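Local coordinates for isochorismatase family protein family (Burkholderia thailandensis, PDB 3TXY) that is of unknown function but belongs to the isochorismatase family of cysteine-hydrolase-like proteins and may act as a hydrolase, at the interface of chains A and B. Numbering follows the deposited sequence. Chains: chain A/B, Isochorismatase family protein family.

Contact 1: the interface of chains A and B. Residues chain A 108-110, 138, 142, 146; chain B 145, 149.
Helix 136-149 of chain B packs against the same helix of chain A and against the loop A:Gln108-A:Gly110, which follows strand 102-106. This is part of a two-fold symmetric interface in an isochorismatase-family protein. The amino end of helix 136-149 is the segment where active cysteine hydrolases of the family carry their nucleophile.

B:Glu149 hides more surface than any other residue of the patch, 65 Å². Its carboxylate OE2 accepts the backbone N-H of A:Gly110 at 2.7 Å. The donor comes to the syn side but 34° out of the carboxylate plane, with 151° at the hydrogen. The other oxygen, OE1, lies beside A:Gln108, whose CG is 3.3 Å from the carboxyl carbon CD of B:Glu149. These two side chains run at roughly a right angle to each other. A:Gln108 turns about its CB-CG bond (chi2 -72°), which returns its amide to its own loop: NE2 donates to A:Gly110 O at 2.8 Å, in the amide plane. That bond should steady the backbone presenting the N-H to B:Glu149.

One turn earlier in the helix, B:Arg145 reaches across with an extended chain from CG to NE. Its guanidinium meets A:Ser142 edge-on, NH1 donating to OG at 2.9 Å almost exactly in the guanidinium plane. The same OG sits at the edge of the A:Trp109 indole, which has the CG2 methyl of A:Ile138 over one face.

Water joins the two halves. Water 2 bridges A:Ser142 OG (2.6 Å) and B:Glu149 OE2, giving that oxygen a second polar partner. Water 1 links A:Glu146 OE2 to B:Glu149 OE1, two carboxylate oxygens 4.5 Å apart. Such closeness of like charges would probably raise the proton affinity of the pair, although the intervening water and the A:Gly110 N-H should offset part of this.

Contact 2: the interface of chains A and B. Residues chain A 148-149, 176, 179-180; chain B 73, 75, 109.
The main-chain carbonyl oxygen of A:Lys179, at the end of helix 166-180, is approached from opposite sides by two groups of chain B: the CG2 methyl of B:Thr75 lies 3.6 Å from A:Lys179 O, and CZ2 of the B:Trp109 indole is 3.7 Å from it on the other side. Both are carbon contacts, and packing dominates the patch.

B:Trp109 is the central group, with 96 Å² of its surface hidden by chain A. The CE2 corner of A:Tyr148 stands 3.6 Å above one face of the indole, over the CE2-NE1 bond near the rim, and the two rings are inclined by about 50°. The hydroxyl OH reaches past that rim to make a 3.4 Å contact with B:Trp109 NE1. The phenol is put there by a chi1 of 165°, which sets CG opposite the backbone N. Its far edge, CD1-CE1, meets B:Val73, whose CG2 is 3.6 Å from A:Tyr148 CD1. The phenol thus sits between two separate loops of chain B.

The six-membered part of the indole continues onto helix 166-180, where CH2 touches A:Leu180 CB at 3.7 Å and CZ2 touches A:Lys179 CB. Within chain A, A:Leu180 CB also covers a face of the A:Tyr148 ring. The site lays one face of a loop tryptophan across A:Tyr148 and A:Leu180, where the ends of helices 136-149 and 166-180 meet, with A:Lys179 at its rim, and thereby probably helps hold the two subunits together.

Contact 1: the interface of chains A and B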
ATOM      1  N   GLN A 108      -9.602   7.734  -3.922  1.00 10.28           N
ATOM      2  CA  GLN A 108      -8.702   6.692  -4.457  1.00 10.24           C
ATOM      3  C   GLN A 108      -8.794   5.462  -3.556  1.00 10.10           C
ATOM      4  O   GLN A 108      -9.685   5.407  -2.708  1.00 10.37           O
ATOM      5  CB  GLN A 108      -7.267   7.189  -4.576  1.00 10.14           C
ATOM      6  CG  GLN A 108      -6.587   7.397  -3.233  1.00  9.76           C
ATOM      7  CD  GLN A 108      -7.111   8.608  -2.478  1.00  9.65           C
ATOM      8  OE1 GLN A 108      -7.199   9.699  -3.039  1.00  9.53           O
ATOM      9  NE2 GLN A 108      -7.429   8.424  -1.185  1.00  9.26           N
ATOM     10  N   TRP A 109      -7.877   4.492  -3.719  1.00 10.22           N
ATOM     11  CA  TRP A 109      -7.960   3.213  -3.008  1.00 10.10           C
ATOM     12  C   TRP A 109      -7.938   3.372  -1.524  1.00  9.80           C
ATOM     13  O   TRP A 109      -8.933   3.073  -0.846  1.00  9.43           O
ATOM     14  CB  TRP A 109      -6.836   2.271  -3.410  1.00 10.37           C
ATOM     15  CG  TRP A 109      -6.857   1.802  -4.840  1.00 10.75           C
ATOM     16  CD1 TRP A 109      -7.718   2.175  -5.865  1.00 11.10           C
ATOM     17  CD2 TRP A 109      -5.879   0.914  -5.470  1.00 11.18           C
ATOM     18  NE1 TRP A 109      -7.375   1.547  -7.041  1.00 11.50           N
ATOM     19  CE2 TRP A 109      -6.274   0.789  -6.872  1.00 11.58           C
ATOM     20  CE3 TRP A 109      -4.774   0.224  -5.022  1.00 11.28           C
ATOM     21  CZ2 TRP A 109      -5.573  -0.007  -7.760  1.00 12.08           C
ATOM     22  CZ3 TRP A 109      -4.071  -0.566  -5.920  1.00 11.82           C
ATOM     23  CH2 TRP A 109      -4.466  -0.687  -7.256  1.00 12.18           C
ATOM     24  N   GLY A 110      -6.814   3.858  -1.007  1.00  9.54           N
ATOM     25  CA  GLY A 110      -6.601   3.939   0.418  1.00  9.46           C
ATOM     26  C   GLY A 110      -7.311   5.101   1.062  1.00  9.31           C
ATOM     27  O   GLY A 110      -7.591   6.118   0.412  1.00  9.22           O
ATOM     28  N   ILE A 138      -7.451  -4.040  -2.224  1.00  9.63           N
ATOM     29  CA  ILE A 138      -7.375  -2.727  -2.836  1.00 10.11           C
ATOM     30  C   ILE A 138      -7.524  -1.664  -1.738  1.00  9.90           C
ATOM     31  O   ILE A 138      -6.538  -1.325  -1.092  1.00  9.81           O
ATOM     32  CB  ILE A 138      -8.401  -2.600  -3.987  1.00 10.74           C
ATOM     33  CG1 ILE A 138      -8.163  -3.688  -5.041  1.00 11.05           C
ATOM     34  CG2 ILE A 138      -8.398  -1.197  -4.586  1.00 11.19           C
ATOM     35  CD1 ILE A 138      -6.799  -3.671  -5.739  1.00 11.25           C
ATOM     36  N   SER A 142      -4.525  -1.099   1.027  1.00  9.12           N
ATOM     37  CA  SER A 142      -3.815   0.184   0.950  1.00  9.22           C
ATOM     38  C   SER A 142      -3.948   0.964   2.261  1.00  9.13           C
ATOM     39  O   SER A 142      -2.983   1.580   2.735  1.00  9.23           O
ATOM     40  CB  SER A 142      -4.322   1.024  -0.213  1.00  9.54           C
ATOM     41  OG  SER A 142      -3.786   0.582  -1.456  1.00  9.78           O
ATOM     42  N   GLU A 146      -0.756   1.693   4.857  1.00  9.92           N
ATOM     43  CA  GLU A 146      -0.465   3.045   5.290  1.00 10.40           C
ATOM     44  C   GLU A 146      -0.628   3.204   6.805  1.00  9.96           C
ATOM     45  O   GLU A 146       0.131   3.922   7.428  1.00  9.91           O
ATOM     46  CB  GLU A 146      -1.333   4.050   4.524  1.00 11.24           C
ATOM     47  CG  GLU A 146      -0.982   5.487   4.861  1.00 12.41           C
ATOM     48  CD  GLU A 146      -1.349   6.501   3.774  1.00 13.26           C
ATOM     49  OE1 GLU A 146      -0.985   7.673   3.964  1.00 15.76           O
ATOM     50  OE2 GLU A 146      -1.984   6.158   2.750  1.00 14.23           O
TER
ATOM     51  N   ARG B 145       1.820   1.729  -4.628  1.00  8.98           N
ATOM     52  CA  ARG B 145       0.488   2.109  -4.190  1.00  9.33           C
ATOM     53  C   ARG B 145       0.383   3.580  -3.778  1.00  9.61           C
ATOM     54  O   ARG B 145      -0.535   4.284  -4.169  1.00  9.69           O
ATOM     55  CB  ARG B 145       0.070   1.226  -3.025  1.00  9.44           C
ATOM     56  CG  ARG B 145      -0.346  -0.170  -3.464  1.00  9.43           C
ATOM     57  CD  ARG B 145      -0.714  -1.010  -2.245  1.00  9.61           C
ATOM     58  NE  ARG B 145      -1.083  -2.379  -2.593  1.00  9.73           N
ATOM     59  CZ  ARG B 145      -2.316  -2.885  -2.586  1.00  9.90           C
ATOM     60  NH1 ARG B 145      -3.366  -2.155  -2.229  1.00 10.17           N
ATOM     61  NH2 ARG B 145      -2.484  -4.157  -2.927  1.00 10.07           N
ATOM     62  N   GLU B 149      -1.510   6.991  -5.612  1.00  9.60           N
ATOM     63  CA  GLU B 149      -2.446   7.884  -4.906  1.00 10.11           C
ATOM     64  C   GLU B 149      -1.992   9.337  -4.940  1.00 10.34           C
ATOM     65  O   GLU B 149      -2.828  10.259  -4.861  1.00 10.89           O
ATOM     66  CB  GLU B 149      -2.622   7.434  -3.456  1.00 10.20           C
ATOM     67  CG  GLU B 149      -3.279   6.073  -3.409  1.00 10.22           C
ATOM     68  CD  GLU B 149      -3.915   5.747  -2.088  1.00 10.59           C
ATOM     69  OE1 GLU B 149      -4.031   6.627  -1.205  1.00 10.61           O
ATOM     70  OE2 GLU B 149      -4.350   4.582  -1.973  1.00 11.04           O
TER
HETATM   71  O   HOH W   1      -4.442   6.265   1.568  1.00  9.79           O
HETATM   72  O   HOH W   2      -3.134   2.613  -2.988  1.00 15.37           O

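Contact 2: the interface of chains A and B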
ATOM      1  N   TYR A 148      -0.208   0.946   9.116  1.00  9.32           N
ATOM      2  CA  TYR A 148       0.988   0.325   9.679  1.00  9.47           C
ATOM      3  C   TYR A 148       2.177   1.317   9.675  1.00  9.67           C
ATOM      4  O   TYR A 148       2.858   1.492  10.681  1.00  9.81           O
ATOM      5  CB  TYR A 148       1.301  -0.921   8.848  1.00  9.50           C
ATOM      6  CG  TYR A 148       2.666  -1.530   9.008  1.00  9.92           C
ATOM      7  CD1 TYR A 148       2.984  -2.264  10.136  1.00 10.13           C
ATOM      8  CD2 TYR A 148       3.624  -1.426   7.990  1.00 10.18           C
ATOM      9  CE1 TYR A 148       4.222  -2.858  10.271  1.00 10.72           C
ATOM     10  CE2 TYR A 148       4.869  -2.009   8.130  1.00 10.63           C
ATOM     11  CZ  TYR A 148       5.157  -2.721   9.272  1.00 10.91           C
ATOM     12  OH  TYR A 148       6.384  -3.316   9.404  1.00 11.63           O
ATOM     13  N   GLU A 149       2.419   1.968   8.540  1.00  9.60           N
ATOM     14  CA  GLU A 149       3.542   2.917   8.436  1.00 10.11           C
ATOM     15  C   GLU A 149       3.358   4.128   9.340  1.00 10.34           C
ATOM     16  O   GLU A 149       4.351   4.751   9.766  1.00 10.89           O
ATOM     17  CB  GLU A 149       3.719   3.377   6.989  1.00 10.20           C
ATOM     18  CG  GLU A 149       4.119   2.210   6.115  1.00 10.22           C
ATOM     19  CD  GLU A 149       4.763   2.610   4.819  1.00 10.59           C
ATOM     20  OE1 GLU A 149       5.089   3.800   4.613  1.00 10.61           O
ATOM     21  OE2 GLU A 149       4.985   1.677   4.018  1.00 11.04           O
ATOM     22  N   ILE A 176       0.404 -11.029   3.351  1.00 12.53           N
ATOM     23  CA  ILE A 176       0.624  -9.605   3.591  1.00 11.76           C
ATOM     24  C   ILE A 176       0.196  -9.163   4.969  1.00 11.18           C
ATOM     25  O   ILE A 176       0.982  -8.634   5.700  1.00 11.19           O
ATOM     26  CB  ILE A 176      -0.117  -8.700   2.575  1.00 11.21           C
ATOM     27  CG1 ILE A 176       0.220  -9.093   1.132  1.00 11.44           C
ATOM     28  CG2 ILE A 176       0.245  -7.237   2.837  1.00 10.85           C
ATOM     29  CD1 ILE A 176       1.690  -8.973   0.765  1.00 11.84           C
ATOM     30  N   LYS A 179       2.081  -9.647   8.302  1.00 12.46           N
ATOM     31  CA  LYS A 179       3.326  -8.899   8.427  1.00 12.89           C
ATOM     32  C   LYS A 179       3.173  -7.435   8.866  1.00 12.52           C
ATOM     33  O   LYS A 179       4.174  -6.805   9.303  1.00 13.22           O
ATOM     34  CB  LYS A 179       4.114  -8.956   7.123  1.00 13.68           C
ATOM     35  CG  LYS A 179       4.419 -10.375   6.687  1.00 14.61           C
ATOM     36  CD  LYS A 179       4.901 -10.440   5.264  1.00 15.28           C
ATOM     37  CE  LYS A 179       5.474 -11.817   4.924  1.00 16.38           C
ATOM     38  NZ  LYS A 179       5.363 -12.164   3.487  1.00 16.75           N
ATOM     39  N   LEU A 180       1.953  -6.907   8.752  1.00 11.75           N
ATOM     40  CA  LEU A 180       1.680  -5.517   9.074  1.00 11.32           C
ATOM     41  C   LEU A 180       0.647  -5.394  10.202  1.00 11.20           C
ATOM     42  O   LEU A 180       0.351  -4.298  10.655  1.00 11.30           O
ATOM     43  CB  LEU A 180       1.280  -4.732   7.808  1.00 11.01           C
ATOM     44  CG  LEU A 180       0.052  -5.181   7.022  1.00 10.73           C
ATOM     45  CD1 LEU A 180      -1.239  -5.116   7.840  1.00 10.58           C
ATOM     46  CD2 LEU A 180      -0.117  -4.388   5.711  1.00 10.67           C
TER
ATOM     47  N   VAL B  73       4.633  -2.049  16.265  1.00 13.88           N
ATOM     48  CA  VAL B  73       3.221  -2.396  16.260  1.00 13.95           C
ATOM     49  C   VAL B  73       3.038  -3.920  16.257  1.00 14.40           C
ATOM     50  O   VAL B  73       3.903  -4.679  15.787  1.00 14.02           O
ATOM     51  CB  VAL B  73       2.474  -1.775  15.048  1.00 13.28           C
ATOM     52  CG1 VAL B  73       2.477  -0.262  15.169  1.00 13.20           C
ATOM     53  CG2 VAL B  73       3.095  -2.217  13.722  1.00 12.91           C
ATOM     54  N   THR B  75       2.007  -7.441  15.248  1.00 14.91           N
ATOM     55  CA  THR B  75       1.815  -8.198  14.016  1.00 14.62           C
ATOM     56  C   THR B  75       1.776  -9.694  14.343  1.00 15.63           C
ATOM     57  O   THR B  75       2.370 -10.137  15.328  1.00 16.27           O
ATOM     58  CB  THR B  75       2.921  -7.901  12.955  1.00 14.29           C
ATOM     59  OG1 THR B  75       4.191  -8.418  13.377  1.00 14.84           O
ATOM     60  CG2 THR B  75       3.055  -6.403  12.689  1.00 13.85           C
ATOM     61  N   TRP B 109       8.327  -0.056   5.168  1.00 10.22           N
ATOM     62  CA  TRP B 109       8.218  -0.666   3.840  1.00 10.10           C
ATOM     63  C   TRP B 109       8.314   0.332   2.734  1.00  9.80           C
ATOM     64  O   TRP B 109       9.276   0.311   1.952  1.00  9.43           O
ATOM     65  CB  TRP B 109       6.920  -1.442   3.680  1.00 10.37           C
ATOM     66  CG  TRP B 109       6.771  -2.653   4.562  1.00 10.75           C
ATOM     67  CD1 TRP B 109       7.623  -3.115   5.558  1.00 11.10           C
ATOM     68  CD2 TRP B 109       5.612  -3.546   4.610  1.00 11.18           C
ATOM     69  NE1 TRP B 109       7.102  -4.236   6.162  1.00 11.50           N
ATOM     70  CE2 TRP B 109       5.894  -4.537   5.648  1.00 11.58           C
ATOM     71  CE3 TRP B 109       4.429  -3.628   3.909  1.00 11.28           C
ATOM     72  CZ2 TRP B 109       5.008  -5.558   5.942  1.00 12.08           C
ATOM     73  CZ3 TRP B 109       3.541  -4.650   4.215  1.00 11.82           C
ATOM     74  CH2 TRP B 109       3.828  -5.599   5.202  1.00 12.18           C
TER

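The C-alpha centres of contact 1 and contact 2 lie about 15 Å apart, and both draw on helix 136-149 of chain A. The tryptophan loop appears in each with the chains exchanged: A:Trp109 borders contact 1, while B:Trp109 fills contact 2. Likewise Glu149 belongs to chain B in contact 1 and to chain A in contact 2, where its OE2 lies near B:Trp109 CB. By the two-fold symmetry, each contact has a twin, so one loop combines polar anchoring with apolar packing. This reciprocal pattern fits a dimer, although the structure alone does not show the state in solution.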